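Local coordinates for hypothetical protein (Thermococcus kodakarensis, PDB 2PBZ) that binds ATP and probably acts as a carbon-nitrogen-bond-forming ligase in the purine biosynthesis pathway leading to IMP, at residues Tyr170-Phe175 with Lys261-Ala266; Leu93-Thr98 with Asp103-Gly108; Leu14-Gly19 with Ser267-Gly272. One frame throughout, in Å; residues are numbered along the deposited sequence.

Contact 1 (Tyr170-Phe175 with Lys261-Ala266). With ATP (adenosine-5'-triphosphate), chain D.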
loop_
_atom_site.group_PDB
_atom_site.type_symbol
_atom_site.label_atom_id
_atom_site.label_comp_id
_atom_site.label_asym_id
_atom_site.label_seq_id
_atom_site.Cartn_x
_atom_site.Cartn_y
_atom_site.Cartn_z
ATOM N N TYR A 170 -7.890 7.507 10.002
ATOM C CA TYR A 170 -7.761 8.877 9.558
ATOM C C TYR A 170 -7.402 8.858 8.087
ATOM O O TYR A 170 -6.385 8.298 7.673
ATOM C CB TYR A 170 -6.720 9.606 10.408
ATOM C CG TYR A 170 -7.337 10.026 11.716
ATOM C CD1 TYR A 170 -7.696 9.075 12.673
ATOM C CD2 TYR A 170 -7.701 11.355 11.942
ATOM C CE1 TYR A 170 -8.413 9.432 13.813
ATOM C CE2 TYR A 170 -8.421 11.720 13.078
ATOM C CZ TYR A 170 -8.779 10.757 14.006
ATOM O OH TYR A 170 -9.532 11.110 15.101
ATOM N N LEU A 171 -8.284 9.469 7.306
ATOM C CA LEU A 171 -8.158 9.515 5.865
ATOM C C LEU A 171 -7.823 10.887 5.329
ATOM O O LEU A 171 -8.394 11.891 5.734
ATOM C CB LEU A 171 -9.464 9.019 5.257
ATOM C CG LEU A 171 -9.847 7.629 5.775
ATOM C CD1 LEU A 171 -11.319 7.362 5.458
ATOM C CD2 LEU A 171 -8.937 6.568 5.152
ATOM N N TYR A 172 -6.896 10.907 4.390
ATOM C CA TYR A 172 -6.460 12.148 3.791
ATOM C C TYR A 172 -6.802 12.116 2.306
ATOM O O TYR A 172 -6.139 11.457 1.510
ATOM C CB TYR A 172 -4.958 12.327 4.052
ATOM C CG TYR A 172 -4.643 12.299 5.527
ATOM C CD1 TYR A 172 -4.715 11.106 6.247
ATOM C CD2 TYR A 172 -4.392 13.474 6.232
ATOM C CE1 TYR A 172 -4.563 11.086 7.639
ATOM C CE2 TYR A 172 -4.230 13.464 7.630
ATOM C CZ TYR A 172 -4.324 12.267 8.328
ATOM O OH TYR A 172 -4.216 12.255 9.705
ATOM N N VAL A 173 -7.861 12.832 1.948
ATOM C CA VAL A 173 -8.330 12.864 0.576
ATOM C C VAL A 173 -7.637 13.925 -0.247
ATOM O O VAL A 173 -7.602 15.088 0.119
ATOM C CB VAL A 173 -9.848 13.099 0.527
ATOM C CG1 VAL A 173 -10.384 12.771 -0.873
ATOM C CG2 VAL A 173 -10.527 12.240 1.587
ATOM N N HIS A 174 -7.100 13.514 -1.377
ATOM C CA HIS A 174 -6.384 14.414 -2.259
ATOM C C HIS A 174 -7.240 14.846 -3.450
ATOM O O HIS A 174 -7.860 14.012 -4.121
ATOM C CB HIS A 174 -5.112 13.712 -2.741
ATOM C CG HIS A 174 -4.283 13.158 -1.624
ATOM N ND1 HIS A 174 -3.555 13.962 -0.772
ATOM C CD2 HIS A 174 -4.123 11.891 -1.173
ATOM C CE1 HIS A 174 -2.986 13.213 0.157
ATOM N NE2 HIS A 174 -3.317 11.954 -0.062
ATOM N N PHE A 175 -7.264 16.149 -3.710
ATOM C CA PHE A 175 -8.038 16.702 -4.826
ATOM C C PHE A 175 -7.193 17.583 -5.721
ATOM O O PHE A 175 -6.139 18.085 -5.325
ATOM C CB PHE A 175 -9.193 17.578 -4.338
ATOM C CG PHE A 175 -10.275 16.842 -3.622
ATOM C CD1 PHE A 175 -10.367 16.892 -2.237
ATOM C CD2 PHE A 175 -11.252 16.150 -4.340
ATOM C CE1 PHE A 175 -11.420 16.275 -1.566
ATOM C CE2 PHE A 175 -12.315 15.524 -3.685
ATOM C CZ PHE A 175 -12.400 15.589 -2.296
ATOM N N LYS A 261 -15.830 13.560 9.968
ATOM C CA LYS A 261 -15.686 14.809 10.705
ATOM C C LYS A 261 -14.370 15.371 10.166
ATOM O O LYS A 261 -13.353 14.674 10.172
ATOM C CB LYS A 261 -15.520 14.554 12.203
ATOM C CG LYS A 261 -16.500 13.560 12.822
ATOM C CD LYS A 261 -17.836 14.196 13.148
ATOM C CE LYS A 261 -18.711 13.220 13.907
ATOM N NZ LYS A 261 -20.033 13.825 14.232
ATOM N N ALA A 262 -14.374 16.610 9.689
ATOM C CA ALA A 262 -13.149 17.213 9.172
ATOM C C ALA A 262 -12.249 17.659 10.329
ATOM O O ALA A 262 -12.726 18.198 11.334
ATOM C CB ALA A 262 -13.483 18.395 8.271
ATOM N N ILE A 263 -10.952 17.413 10.189
ATOM C CA ILE A 263 -10.000 17.791 11.219
ATOM C C ILE A 263 -9.030 18.823 10.666
ATOM O O ILE A 263 -8.336 19.493 11.422
ATOM C CB ILE A 263 -9.181 16.579 11.731
ATOM C CG1 ILE A 263 -8.449 15.909 10.567
ATOM C CG2 ILE A 263 -10.090 15.601 12.441
ATOM C CD1 ILE A 263 -7.312 14.993 11.004
ATOM N N GLY A 264 -8.983 18.940 9.343
ATOM C CA GLY A 264 -8.097 19.902 8.722
ATOM C C GLY A 264 -8.081 19.894 7.207
ATOM O O GLY A 264 -8.895 19.235 6.568
ATOM N N ILE A 265 -7.145 20.641 6.630
ATOM C CA ILE A 265 -7.017 20.733 5.181
ATOM C C ILE A 265 -5.572 20.943 4.762
ATOM O O ILE A 265 -4.699 21.201 5.583
ATOM C CB ILE A 265 -7.827 21.923 4.602
ATOM C CG1 ILE A 265 -7.278 23.245 5.164
ATOM C CG2 ILE A 265 -9.300 21.762 4.919
ATOM C CD1 ILE A 265 -7.776 24.481 4.436
ATOM N N ALA A 266 -5.333 20.822 3.467
ATOM C CA ALA A 266 -4.010 21.039 2.909
ATOM C C ALA A 266 -4.262 22.066 1.828
ATOM O O ALA A 266 -5.022 21.815 0.899
ATOM C CB ALA A 266 -3.455 19.754 2.303
HETATM P PG ATP D . 0.502 19.843 11.594
HETATM O O1G ATP D . -0.617 20.869 11.725
HETATM O O2G ATP D . 1.845 20.430 12.368
HETATM O O3G ATP D . 0.853 19.582 10.013
HETATM P PB ATP D . -1.295 17.821 11.538
HETATM O O1B ATP D . -2.422 18.777 11.663
HETATM O O2B ATP D . -0.976 17.530 9.972
HETATM O O3B ATP D . 0.033 18.430 12.279
HETATM P PA ATP D . -2.909 15.540 11.829
HETATM O O1A ATP D . -2.828 15.137 10.406
HETATM O O2A ATP D . -4.269 16.350 12.102
HETATM O O3A ATP D . -1.604 16.439 12.318
HETATM O "O5'" ATP D . -2.788 14.264 12.804
HETATM C "C5'" ATP D . -3.746 13.292 12.517
HETATM C "C4'" ATP D . -3.433 12.169 13.498
HETATM O "O4'" ATP D . -3.555 12.608 14.892
HETATM C "C3'" ATP D . -4.337 10.953 13.296
HETATM O "O3'" ATP D . -3.547 9.845 12.948
HETATM C "C2'" ATP D . -5.064 10.735 14.604
HETATM O "O2'" ATP D . -4.724 9.447 15.151
HETATM C "C1'" ATP D . -4.640 11.891 15.530
HETATM N N9 ATP D . -5.827 12.754 15.730
HETATM C C8 ATP D . -6.108 13.957 15.114
HETATM N N7 ATP D . -7.234 14.432 15.532
HETATM C C5 ATP D . -7.767 13.569 16.438
HETATM C C6 ATP D . -8.954 13.543 17.237
HETATM N N6 ATP D . -9.874 14.592 17.144
HETATM N N1 ATP D . -9.166 12.468 18.074
HETATM C C2 ATP D . -8.285 11.453 18.171
HETATM N N3 ATP D . -7.159 11.453 17.440
HETATM C C4 ATP D . -6.866 12.479 16.587
#
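Tyr170 and Ile263 meet beside the ribose of the bound ATP, the isoleucine end pressing on the edge of the ring while the sugar covers one of its faces. Ile263 CD1 lies in the ring plane, 3.8 Å from Tyr170 CD2, and the two side chains approach at a slant. Over the ring centre stands ATP C2', 3.5 Å above the plane, with C3' alongside it. Tyr170 CG is anti to the carbonyl carbon (chi1 -80°), which carries the ring out beside the strand to the nucleotide; its OH is hydrogen-bonded to Ile166 O and lies 3.3 Å from ATP C6. The two strands are not neighbours: in the antiparallel sheet of this region, consistent with an ATP-grasp fold, strand 249-255 runs between them, and a classic beta bulge sets Ile263 and Gly264 together opposite His253. A chi1 of 57° brings the ethyl branch of Ile263 to the nucleotide, where CD1 lies 3.5 Å from ATP O2A. With an alanine in place of Tyr170, the ribose would probably lose its flat support, and Ile263 CD1 the ring edge it abuts. Tyr172 serves the phosphate end: its OH donates a hydrogen bond to ATP O1A at 3.3 Å, an oxygen lying near the plane of the ring. The same ring meets His253 and makes a cation-pi contact with Arg192.

Contact 2 (Leu93-Thr98 with Asp103-Gly108)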
loop_
_atom_site.group_PDB
_atom_site.type_symbol
_atom_site.label_atom_id
_atom_site.label_comp_id
_atom_site.label_asym_id
_atom_site.label_seq_id
_atom_site.Cartn_x
_atom_site.Cartn_y
_atom_site.Cartn_z
ATOM N N LEU A 93 -2.400 29.296 0.134
ATOM C CA LEU A 93 -1.455 28.612 0.994
ATOM C C LEU A 93 -1.576 28.904 2.489
ATOM O O LEU A 93 -1.246 28.050 3.310
ATOM C CB LEU A 93 -0.031 28.929 0.540
ATOM C CG LEU A 93 0.295 28.584 -0.915
ATOM C CD1 LEU A 93 1.557 29.313 -1.340
ATOM C CD2 LEU A 93 0.434 27.077 -1.069
ATOM N N LYS A 94 -2.057 30.090 2.856
ATOM C CA LYS A 94 -2.158 30.446 4.275
ATOM C C LYS A 94 -3.400 29.899 4.975
ATOM O O LYS A 94 -3.466 29.862 6.200
ATOM C CB LYS A 94 -2.113 31.970 4.438
ATOM C CG LYS A 94 -3.234 32.698 3.707
ATOM C CD LYS A 94 -3.329 34.166 4.116
ATOM C CE LYS A 94 -4.451 34.867 3.374
ATOM N NZ LYS A 94 -4.223 34.920 1.907
ATOM N N TRP A 95 -4.373 29.468 4.186
ATOM C CA TRP A 95 -5.625 28.961 4.724
ATOM C C TRP A 95 -5.573 27.679 5.531
ATOM O O TRP A 95 -6.560 27.318 6.171
ATOM C CB TRP A 95 -6.639 28.819 3.600
ATOM C CG TRP A 95 -7.201 30.145 3.194
ATOM C CD1 TRP A 95 -6.600 31.099 2.430
ATOM C CD2 TRP A 95 -8.479 30.678 3.578
ATOM N NE1 TRP A 95 -7.425 32.193 2.307
ATOM C CE2 TRP A 95 -8.584 31.966 3.004
ATOM C CE3 TRP A 95 -9.547 30.191 4.354
ATOM C CZ2 TRP A 95 -9.715 32.780 3.181
ATOM C CZ3 TRP A 95 -10.681 31.001 4.532
ATOM C CH2 TRP A 95 -10.751 32.285 3.944
ATOM N N GLU A 96 -4.433 26.991 5.512
ATOM C CA GLU A 96 -4.300 25.760 6.271
ATOM C C GLU A 96 -3.445 26.053 7.496
ATOM O O GLU A 96 -3.246 25.191 8.359
ATOM C CB GLU A 96 -3.635 24.677 5.420
ATOM C CG GLU A 96 -2.122 24.758 5.410
ATOM C CD GLU A 96 -1.467 23.704 4.535
ATOM O OE1 GLU A 96 -1.898 22.525 4.564
ATOM O OE2 GLU A 96 -0.499 24.051 3.826
ATOM N N THR A 97 -2.968 27.289 7.584
ATOM C CA THR A 97 -2.085 27.698 8.670
ATOM C C THR A 97 -2.684 27.995 10.044
ATOM O O THR A 97 -1.996 27.857 11.054
ATOM C CB THR A 97 -1.250 28.909 8.234
ATOM O OG1 THR A 97 -0.636 28.630 6.966
ATOM C CG2 THR A 97 -0.154 29.186 9.255
ATOM N N THR A 98 -3.947 28.406 10.092
ATOM C CA THR A 98 -4.597 28.707 11.370
ATOM C C THR A 98 -5.990 28.096 11.491
ATOM O O THR A 98 -6.649 27.780 10.485
ATOM C CB THR A 98 -4.789 30.218 11.586
ATOM O OG1 THR A 98 -5.764 30.702 10.656
ATOM C CG2 THR A 98 -3.479 30.965 11.387
ATOM N N ASP A 103 -11.356 26.798 9.935
ATOM C CA ASP A 103 -12.766 26.730 10.320
ATOM C C ASP A 103 -13.636 27.502 9.345
ATOM O O ASP A 103 -14.606 26.962 8.816
ATOM C CB ASP A 103 -12.967 27.318 11.713
ATOM C CG ASP A 103 -12.272 26.521 12.778
ATOM O OD1 ASP A 103 -11.683 27.153 13.681
ATOM O OD2 ASP A 103 -12.318 25.275 12.719
ATOM N N LYS A 104 -13.281 28.764 9.121
ATOM C CA LYS A 104 -14.025 29.635 8.231
ATOM C C LYS A 104 -14.362 28.916 6.939
ATOM O O LYS A 104 -15.520 28.840 6.542
ATOM C CB LYS A 104 -13.211 30.889 7.952
ATOM C CG LYS A 104 -13.924 31.941 7.123
ATOM C CD LYS A 104 -13.084 33.225 6.999
ATOM C CE LYS A 104 -12.830 33.879 8.371
ATOM N NZ LYS A 104 -12.112 35.199 8.302
ATOM N N ALA A 105 -13.349 28.349 6.300
ATOM C CA ALA A 105 -13.551 27.633 5.040
ATOM C C ALA A 105 -14.415 26.381 5.194
ATOM O O ALA A 105 -15.365 26.183 4.438
ATOM C CB ALA A 105 -12.195 27.252 4.436
ATOM N N LEU A 106 -14.072 25.531 6.160
ATOM C CA LEU A 106 -14.822 24.303 6.391
ATOM C C LEU A 106 -16.289 24.604 6.735
ATOM O O LEU A 106 -17.203 23.913 6.269
ATOM C CB LEU A 106 -14.144 23.476 7.496
ATOM C CG LEU A 106 -12.844 22.749 7.100
ATOM C CD1 LEU A 106 -12.161 22.219 8.330
ATOM C CD2 LEU A 106 -13.146 21.606 6.130
ATOM N N GLU A 107 -16.515 25.643 7.534
ATOM C CA GLU A 107 -17.878 26.017 7.887
ATOM C C GLU A 107 -18.552 26.528 6.617
ATOM O O GLU A 107 -19.664 26.124 6.288
ATOM C CB GLU A 107 -17.872 27.101 8.968
ATOM C CG GLU A 107 -17.002 26.739 10.162
ATOM C CD GLU A 107 -17.186 27.684 11.340
ATOM O OE1 GLU A 107 -16.996 28.915 11.156
ATOM O OE2 GLU A 107 -17.518 27.197 12.445
ATOM N N GLY A 108 -17.845 27.396 5.893
ATOM C CA GLY A 108 -18.375 27.959 4.668
ATOM C C GLY A 108 -18.739 26.924 3.628
ATOM O O GLY A 108 -19.581 27.179 2.772
#
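Trp95 reaches across to Lys104 and Ala105 with the six-membered ring of its indole. From CB the side chain turns so that CG is anti to the carbonyl carbon (chi1 -76°), which swings the indole away from its own turn and toward helix 99-109. The pyrrole side goes elsewhere: NE1 is hydrogen-bonded to Glu242 OE1, a bond that helps set the rotation of the indole. On the benzene side, CE3 comes first, 4.0 Å from Ala105 CB. CZ3 lies between the two helix residues, 4.0 Å from Ala105 CB and 4.1 Å from Lys104 CD. Farthest out, CH2 meets Lys104 CD at 4.0 Å, the lysine chain crossing the indole at a slant. The contact thus spans the start of a helix: residues 93-98 form the turn leading into helix 99-109, and Thr98 is its N-cap, with OG1 bonded to Leu101 N. Just before the cap, Thr97 N donates to Lys94 O at 3.0 Å, and Thr97 OG1 adds a weak bond to the same oxygen. Helix 224-241 packs against this pair as well, with Met238 touching both Trp95 and Ala105, Leu241 the indole and Phe234 the alanine methyl. Ala105 is buried there, whereas Lys104 is exposed; its CG is anti to the backbone N, and a bend at chi3 (-62°) turns CE and NZ away from the indole, so that CD makes the closest approach.

Contact 3 (Leu14-Gly19 with Ser267-Gly272)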
loop_
_atom_site.group_PDB
_atom_site.type_symbol
_atom_site.label_atom_id
_atom_site.label_comp_id
_atom_site.label_asym_id
_atom_site.label_seq_id
_atom_site.Cartn_x
_atom_site.Cartn_y
_atom_site.Cartn_z
ATOM N N LEU A 14 10.367 15.315 -4.776
ATOM C CA LEU A 14 10.728 14.172 -5.609
ATOM C C LEU A 14 9.603 13.888 -6.570
ATOM O O LEU A 14 9.804 13.745 -7.777
ATOM C CB LEU A 14 10.979 12.942 -4.742
ATOM C CG LEU A 14 12.170 13.090 -3.793
ATOM C CD1 LEU A 14 12.209 11.930 -2.828
ATOM C CD2 LEU A 14 13.460 13.171 -4.598
ATOM N N GLN A 15 8.407 13.799 -6.007
ATOM C CA GLN A 15 7.195 13.556 -6.764
ATOM C C GLN A 15 7.017 14.700 -7.763
ATOM O O GLN A 15 6.767 14.481 -8.945
ATOM C CB GLN A 15 6.024 13.527 -5.799
ATOM C CG GLN A 15 4.715 13.160 -6.405
ATOM C CD GLN A 15 3.552 13.557 -5.519
ATOM O OE1 GLN A 15 3.720 13.810 -4.319
ATOM N NE2 GLN A 15 2.370 13.618 -6.101
ATOM N N ILE A 16 7.158 15.921 -7.268
ATOM C CA ILE A 16 7.017 17.118 -8.087
ATOM C C ILE A 16 7.976 17.166 -9.274
ATOM O O ILE A 16 7.536 17.327 -10.414
ATOM C CB ILE A 16 7.205 18.394 -7.229
ATOM C CG1 ILE A 16 6.050 18.529 -6.241
ATOM C CG2 ILE A 16 7.292 19.627 -8.131
ATOM C CD1 ILE A 16 6.230 19.625 -5.236
ATOM N N LEU A 17 9.279 17.022 -9.010
ATOM C CA LEU A 17 10.285 17.057 -10.079
ATOM C C LEU A 17 10.164 15.900 -11.071
ATOM O O LEU A 17 10.309 16.095 -12.266
ATOM C CB LEU A 17 11.695 17.094 -9.485
ATOM C CG LEU A 17 12.056 18.307 -8.613
ATOM C CD1 LEU A 17 13.528 18.266 -8.239
ATOM C CD2 LEU A 17 11.754 19.591 -9.355
ATOM N N LEU A 18 9.889 14.697 -10.581
ATOM C CA LEU A 18 9.750 13.554 -11.464
ATOM C C LEU A 18 8.577 13.798 -12.400
ATOM O O LEU A 18 8.655 13.514 -13.588
ATOM C CB LEU A 18 9.537 12.268 -10.653
ATOM C CG LEU A 18 9.187 10.968 -11.395
ATOM C CD1 LEU A 18 10.206 10.681 -12.481
ATOM C CD2 LEU A 18 9.131 9.816 -10.408
ATOM N N GLY A 19 7.490 14.331 -11.861
ATOM C CA GLY A 19 6.319 14.602 -12.675
ATOM C C GLY A 19 6.571 15.686 -13.706
ATOM O O GLY A 19 6.014 15.658 -14.795
ATOM N N SER A 267 -3.657 23.235 1.958
ATOM C CA SER A 267 -3.869 24.266 0.960
ATOM C C SER A 267 -2.877 24.136 -0.179
ATOM O O SER A 267 -2.733 25.047 -0.977
ATOM C CB SER A 267 -3.792 25.658 1.599
ATOM O OG SER A 267 -2.582 25.854 2.314
ATOM N N ARG A 268 -2.216 22.984 -0.250
ATOM C CA ARG A 268 -1.229 22.680 -1.294
ATOM C C ARG A 268 -1.030 21.172 -1.375
ATOM O O ARG A 268 -1.705 20.436 -0.669
ATOM C CB ARG A 268 0.098 23.383 -0.991
ATOM C CG ARG A 268 0.449 23.447 0.483
ATOM C CD ARG A 268 0.776 22.090 1.030
ATOM N NE ARG A 268 0.899 22.117 2.476
ATOM C CZ ARG A 268 1.122 21.036 3.203
ATOM N NH1 ARG A 268 1.245 19.856 2.608
ATOM N NH2 ARG A 268 1.225 21.133 4.522
ATOM N N ILE A 269 -0.125 20.712 -2.233
ATOM C CA ILE A 269 0.124 19.278 -2.361
ATOM C C ILE A 269 0.402 18.718 -0.976
ATOM O O ILE A 269 1.371 19.067 -0.319
ATOM C CB ILE A 269 1.284 18.991 -3.329
ATOM C CG1 ILE A 269 1.455 17.485 -3.487
ATOM C CG2 ILE A 269 2.563 19.656 -2.847
ATOM C CD1 ILE A 269 2.343 17.122 -4.630
ATOM N N ASP A 270 -0.484 17.834 -0.547
ATOM C CA ASP A 270 -0.463 17.245 0.778
ATOM C C ASP A 270 0.722 16.430 1.300
ATOM O O ASP A 270 1.131 16.604 2.461
ATOM C CB ASP A 270 -1.756 16.456 0.962
ATOM C CG ASP A 270 -1.772 15.678 2.232
ATOM O OD1 ASP A 270 -1.185 14.574 2.244
ATOM O OD2 ASP A 270 -2.354 16.180 3.217
ATOM N N GLY A 271 1.277 15.541 0.489
ATOM C CA GLY A 271 2.389 14.750 0.988
ATOM C C GLY A 271 1.996 13.284 1.005
ATOM O O GLY A 271 2.815 12.399 0.730
ATOM N N GLY A 272 0.732 13.031 1.346
ATOM C CA GLY A 272 0.218 11.678 1.337
ATOM C C GLY A 272 0.049 11.334 -0.129
ATOM O O GLY A 272 -0.362 10.231 -0.488
#
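Ile269 points its CD1 at the side chains of Gln15 and Ile16 and so joins helix 13-22, in the region assigned to a Rossmann-like family, to the loop that follows the edge strand 261-266 of a region consistent with an ATP-grasp fold. That loop contains an Asx turn at Asp270. The closer part of the contact is the approach of Ile269 to Gln15: the two side chains come from opposite directions, and Ile269 CD1 stops 3.9 Å from Gln15 CD, a van der Waals contact. An extended course makes this possible on the loop side, where Ile269 CG1 is anti to its backbone N (chi1 -177°), and the glutamine is likewise drawn out from the helix toward the loop. Met290 of helix 290-302 touches both side chains. Ile16 is looser, its CG1 lying 4.3 Å from Ile269 CD1, and the backbones stay apart, with CA atoms 9.2 Å from each other both for Gln15 and Gly271 and for Ile16 and Ile269. Near its N-terminal end the helix meets the third subunit, whose Glu221 accepts a hydrogen bond from Leu14 N. The partly exposed side of the loop belongs to Arg268, which curls back on its own backbone while its NE is salt-bridged to Glu96: NH1 donates to Ile269 O at 3.0 Å, from above the carbonyl plane, and more weakly to Asp270 O. Ile269 O also bonds to His11 NE2. Asp270 turns away from the helix; its OD1 pairs with Arg192 and its OD2 with His253. Gly271 has a positive phi (117°), where a CB would strike the carbonyl O of Asp270. Gly272 N then closes the Asx turn on the anti side of Asp270 OD1 at 2.6 Å.

Overall arrangement
Contact 1 forms part of the ATP pocket, while contacts 2 and 3 are set back from it: the side chains of Trp95 and Ile269 are each about 13 Å from a bound ATP. Centre to centre, contact 1 lies about 12 Å from contact 2 and about 16 Å from contact 3, which are themselves about 21 Å apart. Strand 261-266 links them, since it runs directly into the loop of contact 3 and packs against contact 2, with Ala262 CB 3.9 Å from Leu106 CD2. Contacts 2 and 3 are tied by a salt bridge, Glu96 OE2 to Arg268 NE at 2.7 Å. Along the chain, contact 3 closes a loop that encloses the other two.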